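Local coordinates for putative lipoprotein (Bacteroides thetaiotaomicron, PDB 4Q1Z), which is of unknown function but folds into two domains and is probably held at a membrane by a lipid, as lipoproteins are, at residues Q130-Y135 with G264-F269; I147-L152 with F223-N228; K180-G183 with E187-L190. All blocks are in the same frame, centred on the assembly; numbering follows the deposited sequence.

Contact 1: residues Q130-Y135 with G264-F269; sequences QFYEIY and GAYVIF
Tyr132 and Tyr266, with Ile134 and Ile268 two residues further on, fill the space between two strands of the large mixed beta-sheet. Strands 131-136 and 265-269 are not neighbours in the sheet, yet they face each other across the interior of the domain, running in the same direction, with the CA atoms of Tyr132 and Tyr266 9.3 Å apart. No hydrogen bond crosses this gap, so the side chains alone bridge it.

The tyrosines form a T-shaped pair. Tyr132 presents its edge to one face of Tyr266; the ring centroids are 5.3 Å apart and the planes meet at 61°. The edge touches through CE2 of Tyr132, 3.6 Å from CE1 of Tyr266 and off the ring centre. The opposite face of Tyr266 carries the carbonyl O of Gly264, displaced toward the rim. Gly264 N also donates to Tyr266 OH over 3.0 Å, at 144°, so the chain just before the strand curls round the phenol and holds its polar end. Glycine suits this place because the backbone lies so close to the ring that there is little room for a side chain. The hydroxyl of Tyr132 is bonded to Thr259 OG1.

The isoleucines meet tip to tip, CD1 of Ile134 lying 3.8 Å from CD1 of Ile268. Ile268 can reach because its CG1 lies between the backbone N and carbonyl carbon (chi1 51°) and the chain then extends. Leu108 and Phe110 of strand 108-114 add to the apolar surface round Ile134, and Phe149 lies against Ile268.

All four residues are buried. Long aromatic groups span the gap, and branched aliphatic groups close it beside them: cohesion here is dispersive and aromatic, with each tyrosine hydroxyl given a hydrogen-bonding partner.

Contact 2: residues I147-L152 with F223-N228; sequences IYFANL and FEFNMN
Phe149 turns its ring inward with CG anti to the backbone N (chi1 -180°), whereas Phe225 holds CG anti to its carbonyl carbon (chi1 -64°), and these two settings send the side chains to meet at about a right angle. The result is an edge-to-face pair with centroids 5.0 Å apart and planes at 59°. Phe225 comes in by CZ, which stands 3.6 Å above the plane of the Phe149 ring, over its centre, and thus touches all six ring carbons almost equally. Such centring lets the slightly positive C-H edge of one ring meet the electron-rich face of the other. Phenylalanine fits both positions: each ring is buried and brings no polar group needing a partner.

Phe225 lies just past the end of strand 223-224, and the loop then bends through an Asx turn at Asn226. Asn226 OD1 accepts from Asn228 N at 3.1 Å, the donor standing well above the carbonyl plane, and Asn226 ND2 reaches both Asn228 OD1 and Asp239 OD2. Asparagine can supply acceptor and donor together, which pins the bend that follows the aromatic contact.

Trp179, Tyr257 and Met240 also pack on Phe225. Strand 148-152, which carries Phe149, lies in the large sheet between strands 265-269 and 177-180, while strand 223-224 runs between 238-245 and 195-199 and leads directly into Phe225.

Contact 3: residues K180-G183 with E187-L190; sequences KFPG and EYPL
Tyr188 and Glu187 lie against Pro182 and Gly183 where the chain doubles back at the surface, the CA atoms of Gly183 and Glu187 coming within 5.3 Å. No hydrogen bond links the two segments directly, so the contact consists of van der Waals packing, aided by hydrogen bonds to Asn184 in the intervening loop and to Asp145.

The apolar part belongs to Pro182 and Tyr188, which cross at about a right angle. Proline CG is 4.1 Å from CE2 of Tyr188 and 4.0 Å from its OH, so the pyrrolidine meets the far end of the phenol. The compact, rigid proline offers carbon to an aromatic neighbour and stiffens the chain. The tyrosine also runs close to the backbone: Pro182 O is 3.4 Å from Tyr188 CD2 and approaches the ring obliquely, whereas Gly183 N lies at the ring edge, in its plane. Gly183 takes up positive phi (110°), where a CB would jam against the carbonyl O of Pro182 and also crowd Tyr188 CD2; glycine avoids both.

The polar part centres on Glu187. With CG beside the backbone N (chi1 -75°) and the chain extended beyond it, the carboxylate swings back over the turn, putting OE2 3.3 Å from Gly183 CA. The same oxygen accepts from Asn184 N, so the acid holds the connecting loop closed. Asp145 takes the backbone N-H of Glu187 on OD2 and that of Tyr188 on OD1.

Both Trp396 and Phe223 meet the Tyr188 ring in edge-to-face pairs, and the buried Phe223 links this corner to the interior. The whole is a connecting loop of eight residues between beta-strands: it leads from strand 177-180 of the large sheet into strand 189-190, which pairs antiparallel with strand 142-143.

Overall arrangement
All three contacts belong to the domain built round the large mixed sheet. Contact 1 joins strands 131-136 and 265-269, and the 128 residues between its segments include all of contact 2, which in turn encloses contact 3. The centres of contacts 1 and 2 are about 9 Å apart; strands 265-269 and 148-152 are hydrogen-bonded neighbours, and Tyr132 packs on Phe225. Contact 3 lies about 13 Å from contact 2 and about 15 Å from contact 1, joined to contact 2 through Ile147 with Phe181 and Phe223 with Tyr188. Aromatic rings recur in all three: one cluster fills contacts 1 and 2, and a second, round Phe223, ties contact 2 to the surface loop of contact 3.

Contact 1: residues Q130-Y135 with G264-F269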
ATOM      1  N   GLN A 130       3.461   7.268  16.239  1.00 48.79           N
ATOM      2  CA  GLN A 130       2.638   6.938  15.062  1.00 47.35           C
ATOM      3  C   GLN A 130       3.462   6.842  13.759  1.00 50.31           C
ATOM      4  O   GLN A 130       4.301   7.705  13.502  1.00 51.49           O
ATOM      5  CB  GLN A 130       1.520   7.985  14.852  1.00 46.88           C
ATOM      6  CG  GLN A 130       0.466   8.025  15.948  1.00 47.27           C
ATOM      7  CD  GLN A 130      -0.743   8.874  15.580  1.00 56.16           C
ATOM      8  OE1 GLN A 130      -0.642   9.966  14.998  1.00 44.31           O
ATOM      9  NE2 GLN A 130      -1.922   8.408  15.971  1.00 42.49           N
ATOM     10  N   PHE A 131       3.217   5.809  12.945  1.00 43.39           N
ATOM     11  CA  PHE A 131       3.881   5.624  11.657  1.00 42.25           C
ATOM     12  C   PHE A 131       2.987   4.802  10.704  1.00 47.34           C
ATOM     13  O   PHE A 131       2.091   4.068  11.138  1.00 46.76           O
ATOM     14  CB  PHE A 131       5.301   5.013  11.790  1.00 45.07           C
ATOM     15  CG  PHE A 131       5.377   3.513  11.974  1.00 47.01           C
ATOM     16  CD1 PHE A 131       5.451   2.662  10.872  1.00 50.28           C
ATOM     17  CD2 PHE A 131       5.355   2.948  13.249  1.00 48.16           C
ATOM     18  CE1 PHE A 131       5.522   1.271  11.041  1.00 51.15           C
ATOM     19  CE2 PHE A 131       5.440   1.561  13.417  1.00 51.30           C
ATOM     20  CZ  PHE A 131       5.540   0.734  12.310  1.00 50.24           C
ATOM     21  N   TYR A 132       3.259   4.954   9.395  1.00 45.25           N
ATOM     22  CA  TYR A 132       2.574   4.392   8.226  1.00 44.40           C
ATOM     23  C   TYR A 132       3.619   3.885   7.279  1.00 48.40           C
ATOM     24  O   TYR A 132       4.460   4.666   6.845  1.00 48.23           O
ATOM     25  CB  TYR A 132       1.724   5.502   7.521  1.00 44.29           C
ATOM     26  CG  TYR A 132       0.896   6.328   8.482  1.00 43.58           C
ATOM     27  CD1 TYR A 132       1.417   7.480   9.070  1.00 44.49           C
ATOM     28  CD2 TYR A 132      -0.373   5.911   8.871  1.00 43.63           C
ATOM     29  CE1 TYR A 132       0.690   8.204  10.008  1.00 43.06           C
ATOM     30  CE2 TYR A 132      -1.103   6.621   9.819  1.00 44.62           C
ATOM     31  CZ  TYR A 132      -0.577   7.780  10.369  1.00 50.55           C
ATOM     32  OH  TYR A 132      -1.309   8.511  11.275  1.00 51.73           O
ATOM     33  N   GLU A 133       3.628   2.582   7.015  1.00 45.12           N
ATOM     34  CA  GLU A 133       4.600   1.981   6.118  1.00 44.35           C
ATOM     35  C   GLU A 133       3.880   1.557   4.842  1.00 49.45           C
ATOM     36  O   GLU A 133       2.938   0.784   4.885  1.00 49.49           O
ATOM     37  CB  GLU A 133       5.345   0.837   6.795  1.00 45.37           C
ATOM     38  CG  GLU A 133       6.387   0.180   5.912  1.00 54.46           C
ATOM     39  CD  GLU A 133       7.260  -0.869   6.575  1.00 75.27           C
ATOM     40  OE1 GLU A 133       7.418  -0.829   7.817  1.00 54.56           O
ATOM     41  OE2 GLU A 133       7.782  -1.742   5.843  1.00 73.83           O
ATOM     42  N   ILE A 134       4.318   2.142   3.725  1.00 47.97           N
ATOM     43  CA  ILE A 134       3.869   2.027   2.333  1.00 47.35           C
ATOM     44  C   ILE A 134       4.833   1.078   1.625  1.00 49.93           C
ATOM     45  O   ILE A 134       6.031   1.217   1.807  1.00 50.33           O
ATOM     46  CB  ILE A 134       3.874   3.493   1.768  1.00 51.07           C
ATOM     47  CG1 ILE A 134       2.693   4.286   2.284  1.00 50.78           C
ATOM     48  CG2 ILE A 134       4.029   3.623   0.261  1.00 53.62           C
ATOM     49  CD1 ILE A 134       1.418   3.479   2.262  1.00 63.61           C
ATOM     50  N   TYR A 135       4.322   0.095   0.863  1.00 46.16           N
ATOM     51  CA  TYR A 135       5.135  -0.923   0.182  1.00 45.53           C
ATOM     52  C   TYR A 135       4.850  -0.986  -1.320  1.00 50.09           C
ATOM     53  O   TYR A 135       3.690  -0.931  -1.740  1.00 49.96           O
ATOM     54  CB  TYR A 135       4.862  -2.301   0.831  1.00 45.70           C
ATOM     55  CG  TYR A 135       5.633  -3.504   0.302  1.00 46.28           C
ATOM     56  CD1 TYR A 135       6.935  -3.766   0.725  1.00 48.17           C
ATOM     57  CD2 TYR A 135       5.008  -4.459  -0.504  1.00 46.93           C
ATOM     58  CE1 TYR A 135       7.626  -4.902   0.292  1.00 48.07           C
ATOM     59  CE2 TYR A 135       5.693  -5.592  -0.954  1.00 48.40           C
ATOM     60  CZ  TYR A 135       6.997  -5.818  -0.538  1.00 56.00           C
ATOM     61  OH  TYR A 135       7.675  -6.942  -0.961  1.00 58.15           O
ATOM     62  N   GLY A 264      -7.879   5.580  12.923  1.00 44.12           N
ATOM     63  CA  GLY A 264      -8.219   6.561  11.901  1.00 42.48           C
ATOM     64  C   GLY A 264      -8.524   5.869  10.594  1.00 43.40           C
ATOM     65  O   GLY A 264      -8.304   4.661  10.471  1.00 41.50           O
ATOM     66  N   ALA A 265      -9.083   6.628   9.629  1.00 40.47           N
ATOM     67  CA  ALA A 265      -9.377   6.166   8.273  1.00 40.58           C
ATOM     68  C   ALA A 265      -8.303   6.799   7.366  1.00 46.14           C
ATOM     69  O   ALA A 265      -8.212   8.026   7.282  1.00 44.81           O
ATOM     70  CB  ALA A 265     -10.791   6.553   7.864  1.00 41.08           C
ATOM     71  N   TYR A 266      -7.411   5.958   6.806  1.00 43.31           N
ATOM     72  CA  TYR A 266      -6.227   6.382   6.026  1.00 42.48           C
ATOM     73  C   TYR A 266      -6.378   6.097   4.558  1.00 45.86           C
ATOM     74  O   TYR A 266      -6.820   5.016   4.194  1.00 45.17           O
ATOM     75  CB  TYR A 266      -4.963   5.637   6.554  1.00 43.33           C
ATOM     76  CG  TYR A 266      -4.917   5.535   8.070  1.00 45.10           C
ATOM     77  CD1 TYR A 266      -4.708   6.669   8.861  1.00 45.44           C
ATOM     78  CD2 TYR A 266      -5.142   4.320   8.716  1.00 47.04           C
ATOM     79  CE1 TYR A 266      -4.722   6.595  10.254  1.00 44.93           C
ATOM     80  CE2 TYR A 266      -5.109   4.228  10.117  1.00 48.80           C
ATOM     81  CZ  TYR A 266      -4.930   5.376  10.881  1.00 52.92           C
ATOM     82  OH  TYR A 266      -4.933   5.328  12.256  1.00 56.00           O
ATOM     83  N   VAL A 267      -5.960   7.039   3.706  1.00 42.48           N
ATOM     84  CA  VAL A 267      -5.953   6.858   2.249  1.00 41.29           C
ATOM     85  C   VAL A 267      -4.666   7.410   1.645  1.00 43.39           C
ATOM     86  O   VAL A 267      -4.149   8.437   2.087  1.00 40.26           O
ATOM     87  CB  VAL A 267      -7.188   7.453   1.476  1.00 44.89           C
ATOM     88  CG1 VAL A 267      -8.486   6.711   1.792  1.00 45.34           C
ATOM     89  CG2 VAL A 267      -7.342   8.955   1.685  1.00 43.90           C
ATOM     90  N   ILE A 268      -4.199   6.750   0.575  1.00 41.82           N
ATOM     91  CA  ILE A 268      -3.132   7.235  -0.294  1.00 41.42           C
ATOM     92  C   ILE A 268      -3.749   7.295  -1.676  1.00 45.90           C
ATOM     93  O   ILE A 268      -4.478   6.368  -2.067  1.00 46.07           O
ATOM     94  CB  ILE A 268      -1.769   6.514  -0.241  1.00 44.50           C
ATOM     95  CG1 ILE A 268      -1.898   4.962  -0.387  1.00 44.60           C
ATOM     96  CG2 ILE A 268      -0.968   6.983   1.017  1.00 43.84           C
ATOM     97  CD1 ILE A 268      -0.649   4.254  -0.809  1.00 46.44           C
ATOM     98  N   PHE A 269      -3.549   8.417  -2.385  1.00 42.42           N
ATOM     99  CA  PHE A 269      -4.183   8.597  -3.692  1.00 42.26           C
ATOM    100  C   PHE A 269      -3.313   9.405  -4.658  1.00 49.29           C
ATOM    101  O   PHE A 269      -2.516  10.270  -4.253  1.00 48.40           O
ATOM    102  CB  PHE A 269      -5.573   9.221  -3.548  1.00 43.29           C
ATOM    103  CG  PHE A 269      -5.658  10.606  -2.938  1.00 44.99           C
ATOM    104  CD1 PHE A 269      -5.686  10.775  -1.551  1.00 45.33           C
ATOM    105  CD2 PHE A 269      -5.804  11.742  -3.752  1.00 46.37           C
ATOM    106  CE1 PHE A 269      -5.825  12.048  -0.990  1.00 45.43           C
ATOM    107  CE2 PHE A 269      -5.937  13.009  -3.189  1.00 48.13           C
ATOM    108  CZ  PHE A 269      -5.978  13.151  -1.811  1.00 46.04           C
TER

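Contact 2: residues I147-L152 with F223-N228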
ATOM      1  N   ILE A 147       2.324  11.963  -4.722  1.00 52.47           N
ATOM      2  CA  ILE A 147       1.234  11.091  -4.292  1.00 51.23           C
ATOM      3  C   ILE A 147       0.740  11.694  -2.977  1.00 53.93           C
ATOM      4  O   ILE A 147       1.544  12.233  -2.205  1.00 52.43           O
ATOM      5  CB  ILE A 147       1.665   9.603  -4.188  1.00 54.77           C
ATOM      6  CG1 ILE A 147       1.725   8.963  -5.593  1.00 55.62           C
ATOM      7  CG2 ILE A 147       0.719   8.796  -3.278  1.00 56.73           C
ATOM      8  CD1 ILE A 147       2.323   7.628  -5.644  1.00 61.06           C
ATOM      9  N   TYR A 148      -0.586  11.669  -2.766  1.00 49.16           N
ATOM     10  CA  TYR A 148      -1.223  12.248  -1.596  1.00 46.57           C
ATOM     11  C   TYR A 148      -1.484  11.237  -0.515  1.00 49.05           C
ATOM     12  O   TYR A 148      -1.659  10.056  -0.794  1.00 49.81           O
ATOM     13  CB  TYR A 148      -2.549  12.873  -2.003  1.00 47.19           C
ATOM     14  CG  TYR A 148      -2.410  14.066  -2.910  1.00 49.71           C
ATOM     15  CD1 TYR A 148      -2.367  13.912  -4.291  1.00 51.83           C
ATOM     16  CD2 TYR A 148      -2.316  15.355  -2.391  1.00 50.50           C
ATOM     17  CE1 TYR A 148      -2.222  15.008  -5.134  1.00 53.80           C
ATOM     18  CE2 TYR A 148      -2.158  16.458  -3.222  1.00 51.95           C
ATOM     19  CZ  TYR A 148      -2.120  16.282  -4.596  1.00 59.10           C
ATOM     20  OH  TYR A 148      -1.961  17.367  -5.429  1.00 57.36           O
ATOM     21  N   PHE A 149      -1.549  11.731   0.725  1.00 43.37           N
ATOM     22  CA  PHE A 149      -1.871  11.033   1.958  1.00 40.70           C
ATOM     23  C   PHE A 149      -2.914  11.834   2.675  1.00 44.39           C
ATOM     24  O   PHE A 149      -2.697  13.023   2.896  1.00 45.62           O
ATOM     25  CB  PHE A 149      -0.617  10.868   2.858  1.00 41.77           C
ATOM     26  CG  PHE A 149      -0.884  10.143   4.155  1.00 42.30           C
ATOM     27  CD1 PHE A 149      -1.571  10.771   5.202  1.00 44.08           C
ATOM     28  CD2 PHE A 149      -0.432   8.840   4.347  1.00 44.76           C
ATOM     29  CE1 PHE A 149      -1.885  10.081   6.375  1.00 44.23           C
ATOM     30  CE2 PHE A 149      -0.693   8.164   5.548  1.00 47.51           C
ATOM     31  CZ  PHE A 149      -1.425   8.788   6.552  1.00 44.81           C
ATOM     32  N   ALA A 150      -4.002  11.181   3.109  1.00 39.68           N
ATOM     33  CA  ALA A 150      -5.051  11.821   3.884  1.00 39.36           C
ATOM     34  C   ALA A 150      -5.652  10.886   4.950  1.00 43.68           C
ATOM     35  O   ALA A 150      -5.644   9.656   4.804  1.00 40.81           O
ATOM     36  CB  ALA A 150      -6.167  12.312   2.951  1.00 39.76           C
ATOM     37  N   ASN A 151      -6.181  11.503   6.022  1.00 41.34           N
ATOM     38  CA  ASN A 151      -7.000  10.847   7.037  1.00 40.97           C
ATOM     39  C   ASN A 151      -8.417  11.366   6.789  1.00 45.01           C
ATOM     40  O   ASN A 151      -8.590  12.512   6.363  1.00 45.08           O
ATOM     41  CB  ASN A 151      -6.506  11.060   8.482  1.00 41.39           C
ATOM     42  CG  ASN A 151      -6.714  12.439   9.044  1.00 51.33           C
ATOM     43  OD1 ASN A 151      -6.035  13.379   8.668  1.00 49.75           O
ATOM     44  ND2 ASN A 151      -7.647  12.585   9.971  1.00 45.44           N
ATOM     45  N   LEU A 152      -9.410  10.519   6.938  1.00 41.74           N
ATOM     46  CA  LEU A 152     -10.774  10.943   6.630  1.00 41.14           C
ATOM     47  C   LEU A 152     -11.511  11.369   7.875  1.00 45.04           C
ATOM     48  O   LEU A 152     -11.120  11.007   8.979  1.00 43.50           O
ATOM     49  CB  LEU A 152     -11.594   9.831   5.891  1.00 40.28           C
ATOM     50  CG  LEU A 152     -10.947   9.015   4.755  1.00 41.99           C
ATOM     51  CD1 LEU A 152     -11.932   8.061   4.213  1.00 41.35           C
ATOM     52  CD2 LEU A 152     -10.458   9.896   3.605  1.00 41.86           C
ATOM     53  N   PHE A 223      10.249   9.556   5.501  1.00 47.22           N
ATOM     54  CA  PHE A 223       9.477  10.791   5.612  1.00 47.30           C
ATOM     55  C   PHE A 223       8.892  10.998   7.004  1.00 51.48           C
ATOM     56  O   PHE A 223       8.851  10.077   7.821  1.00 51.67           O
ATOM     57  CB  PHE A 223       8.345  10.826   4.559  1.00 48.69           C
ATOM     58  CG  PHE A 223       8.840  11.227   3.194  1.00 51.68           C
ATOM     59  CD1 PHE A 223       9.418  10.292   2.346  1.00 56.82           C
ATOM     60  CD2 PHE A 223       8.820  12.556   2.797  1.00 54.90           C
ATOM     61  CE1 PHE A 223       9.941  10.678   1.110  1.00 58.86           C
ATOM     62  CE2 PHE A 223       9.362  12.943   1.577  1.00 59.03           C
ATOM     63  CZ  PHE A 223       9.901  12.001   0.731  1.00 58.25           C
ATOM     64  N   GLU A 224       8.480  12.242   7.276  1.00 47.36           N
ATOM     65  CA  GLU A 224       7.817  12.643   8.504  1.00 45.42           C
ATOM     66  C   GLU A 224       6.854  13.768   8.236  1.00 46.98           C
ATOM     67  O   GLU A 224       7.039  14.510   7.288  1.00 45.06           O
ATOM     68  CB  GLU A 224       8.801  13.021   9.604  1.00 47.48           C
ATOM     69  CG  GLU A 224       9.642  14.249   9.334  1.00 50.90           C
ATOM     70  CD  GLU A 224      10.384  14.734  10.554  1.00 53.07           C
ATOM     71  OE1 GLU A 224      10.096  14.237  11.664  1.00 48.68           O
ATOM     72  OE2 GLU A 224      11.270  15.601  10.397  1.00 53.78           O
ATOM     73  N   PHE A 225       5.799  13.858   9.056  1.00 44.97           N
ATOM     74  CA  PHE A 225       4.782  14.907   9.013  1.00 44.15           C
ATOM     75  C   PHE A 225       5.195  16.045   9.953  1.00 51.44           C
ATOM     76  O   PHE A 225       4.539  16.255  10.979  1.00 52.99           O
ATOM     77  CB  PHE A 225       3.423  14.338   9.426  1.00 44.70           C
ATOM     78  CG  PHE A 225       2.850  13.280   8.523  1.00 45.29           C
ATOM     79  CD1 PHE A 225       2.255  13.625   7.312  1.00 46.54           C
ATOM     80  CD2 PHE A 225       2.803  11.950   8.928  1.00 47.38           C
ATOM     81  CE1 PHE A 225       1.677  12.649   6.489  1.00 47.04           C
ATOM     82  CE2 PHE A 225       2.202  10.970   8.112  1.00 49.73           C
ATOM     83  CZ  PHE A 225       1.653  11.330   6.891  1.00 46.96           C
ATOM     84  N   ASN A 226       6.303  16.742   9.642  1.00 47.41           N
ATOM     85  CA  ASN A 226       6.790  17.831  10.493  1.00 48.15           C
ATOM     86  C   ASN A 226       5.817  19.046  10.478  1.00 53.98           C
ATOM     87  O   ASN A 226       5.331  19.449   9.426  1.00 55.80           O
ATOM     88  CB  ASN A 226       8.191  18.247  10.055  1.00 46.40           C
ATOM     89  CG  ASN A 226       8.809  19.378  10.812  1.00 64.25           C
ATOM     90  OD1 ASN A 226       8.688  19.501  12.031  1.00 65.58           O
ATOM     91  ND2 ASN A 226       9.542  20.208  10.100  1.00 59.60           N
HETATM   92  N   MSE A 227       5.522  19.602  11.655  1.00 47.17           N
HETATM   93  CA  MSE A 227       4.644  20.764  11.776  1.00 43.67           C
HETATM   94  C   MSE A 227       5.340  21.843  12.624  1.00 53.28           C
HETATM   95  O   MSE A 227       4.696  22.783  13.123  1.00 54.09           O
HETATM   96  CB  MSE A 227       3.274  20.367  12.363  1.00 42.14           C
HETATM   97  CG  MSE A 227       2.514  19.408  11.453  1.00 43.30           C
HETATM   98 SE   MSE A 227       0.699  19.090  11.957  0.75 43.97          SE
HETATM   99  CE  MSE A 227      -0.088  20.779  11.405  1.00 41.61           C
ATOM    100  N   ASN A 228       6.667  21.679  12.767  1.00 52.10           N
ATOM    101  CA  ASN A 228       7.609  22.548  13.481  1.00 54.28           C
ATOM    102  C   ASN A 228       7.170  22.782  14.916  1.00 59.84           C
ATOM    103  O   ASN A 228       6.971  23.919  15.355  1.00 60.22           O
ATOM    104  CB  ASN A 228       7.863  23.865  12.722  1.00 55.30           C
ATOM    105  CG  ASN A 228       8.299  23.634  11.283  1.00 68.92           C
ATOM    106  OD1 ASN A 228       9.371  23.054  11.007  1.00 57.99           O
ATOM    107  ND2 ASN A 228       7.426  24.000  10.343  1.00 56.25           N
TER

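Contact 3: residues K180-G183 with E187-L190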
ATOM      1  N   LYS A 180       1.109  15.610   0.745  1.00 47.87           N
ATOM      2  CA  LYS A 180       1.631  15.004  -0.477  1.00 47.72           C
ATOM      3  C   LYS A 180       3.126  14.798  -0.346  1.00 51.51           C
ATOM      4  O   LYS A 180       3.794  15.444   0.462  1.00 52.40           O
ATOM      5  CB  LYS A 180       1.264  15.770  -1.770  1.00 49.69           C
ATOM      6  CG  LYS A 180       2.014  17.054  -2.065  1.00 53.86           C
ATOM      7  CD  LYS A 180       1.561  17.568  -3.414  1.00 57.95           C
ATOM      8  CE  LYS A 180       2.015  18.975  -3.670  1.00 80.73           C
ATOM      9  NZ  LYS A 180       1.649  19.420  -5.039  1.00 96.53           N
ATOM     10  N   PHE A 181       3.648  13.878  -1.125  1.00 47.67           N
ATOM     11  CA  PHE A 181       5.077  13.667  -1.154  1.00 46.59           C
ATOM     12  C   PHE A 181       5.682  14.804  -1.965  1.00 54.56           C
ATOM     13  O   PHE A 181       5.100  15.178  -2.995  1.00 54.02           O
ATOM     14  CB  PHE A 181       5.413  12.295  -1.786  1.00 45.69           C
ATOM     15  CG  PHE A 181       5.168  11.095  -0.898  1.00 45.60           C
ATOM     16  CD1 PHE A 181       6.164  10.621  -0.050  1.00 46.63           C
ATOM     17  CD2 PHE A 181       3.957  10.405  -0.945  1.00 48.06           C
ATOM     18  CE1 PHE A 181       5.951   9.495   0.749  1.00 45.90           C
ATOM     19  CE2 PHE A 181       3.752   9.254  -0.160  1.00 49.11           C
ATOM     20  CZ  PHE A 181       4.743   8.827   0.699  1.00 46.27           C
ATOM     21  N   PRO A 182       6.853  15.360  -1.559  1.00 53.56           N
ATOM     22  CA  PRO A 182       7.538  16.339  -2.435  1.00 53.80           C
ATOM     23  C   PRO A 182       8.137  15.633  -3.680  1.00 58.02           C
ATOM     24  O   PRO A 182       7.911  14.434  -3.887  1.00 57.53           O
ATOM     25  CB  PRO A 182       8.617  16.920  -1.515  1.00 55.63           C
ATOM     26  CG  PRO A 182       8.910  15.848  -0.539  1.00 59.31           C
ATOM     27  CD  PRO A 182       7.665  15.032  -0.365  1.00 54.45           C
ATOM     28  N   GLY A 183       8.894  16.359  -4.497  1.00 55.86           N
ATOM     29  CA  GLY A 183       9.521  15.788  -5.688  1.00 56.49           C
ATOM     30  C   GLY A 183       8.939  16.260  -7.004  1.00 62.34           C
ATOM     31  O   GLY A 183       7.725  16.462  -7.124  1.00 61.28           O
ATOM     32  N   GLU A 187      12.165  12.081  -8.377  1.00 60.78           N
ATOM     33  CA  GLU A 187      13.030  12.142  -7.199  1.00 60.74           C
ATOM     34  C   GLU A 187      12.832  10.964  -6.208  1.00 63.83           C
ATOM     35  O   GLU A 187      13.826  10.529  -5.620  1.00 65.00           O
ATOM     36  CB  GLU A 187      12.832  13.467  -6.441  1.00 61.60           C
ATOM     37  CG  GLU A 187      13.471  14.668  -7.111  1.00 70.24           C
ATOM     38  CD  GLU A 187      13.054  16.001  -6.521  1.00 89.58           C
ATOM     39  OE1 GLU A 187      13.457  16.304  -5.374  1.00 89.30           O
ATOM     40  OE2 GLU A 187      12.327  16.748  -7.212  1.00 79.01           O
ATOM     41  N   TYR A 188      11.594  10.477  -5.970  1.00 56.77           N
ATOM     42  CA  TYR A 188      11.442   9.420  -4.962  1.00 55.25           C
ATOM     43  C   TYR A 188      10.899   8.110  -5.526  1.00 59.80           C
ATOM     44  O   TYR A 188       9.735   7.770  -5.285  1.00 59.62           O
ATOM     45  CB  TYR A 188      10.597   9.876  -3.753  1.00 54.38           C
ATOM     46  CG  TYR A 188      11.102  11.165  -3.148  1.00 55.07           C
ATOM     47  CD1 TYR A 188      12.125  11.162  -2.203  1.00 57.34           C
ATOM     48  CD2 TYR A 188      10.615  12.398  -3.580  1.00 54.84           C
ATOM     49  CE1 TYR A 188      12.621  12.354  -1.671  1.00 58.71           C
ATOM     50  CE2 TYR A 188      11.124  13.593  -3.080  1.00 55.64           C
ATOM     51  CZ  TYR A 188      12.115  13.568  -2.114  1.00 62.50           C
ATOM     52  OH  TYR A 188      12.608  14.754  -1.623  1.00 62.86           O
ATOM     53  N   PRO A 189      11.766   7.301  -6.183  1.00 57.05           N
ATOM     54  CA  PRO A 189      11.305   5.994  -6.656  1.00 56.15           C
ATOM     55  C   PRO A 189      11.318   4.938  -5.562  1.00 60.27           C
ATOM     56  O   PRO A 189      12.185   4.936  -4.668  1.00 60.39           O
ATOM     57  CB  PRO A 189      12.318   5.632  -7.734  1.00 58.58           C
ATOM     58  CG  PRO A 189      13.567   6.304  -7.307  1.00 63.96           C
ATOM     59  CD  PRO A 189      13.189   7.522  -6.534  1.00 59.06           C
ATOM     60  N   LEU A 190      10.379   3.993  -5.690  1.00 54.99           N
ATOM     61  CA  LEU A 190      10.286   2.838  -4.832  1.00 53.96           C
ATOM     62  C   LEU A 190      10.361   1.614  -5.748  1.00 58.80           C
ATOM     63  O   LEU A 190       9.607   1.510  -6.714  1.00 58.18           O
ATOM     64  CB  LEU A 190       8.989   2.915  -4.009  1.00 52.61           C
ATOM     65  CG  LEU A 190       9.035   2.508  -2.525  1.00 55.37           C
ATOM     66  CD1 LEU A 190       9.917   3.420  -1.713  1.00 54.35           C
ATOM     67  CD2 LEU A 190       7.651   2.526  -1.937  1.00 55.01           C
TER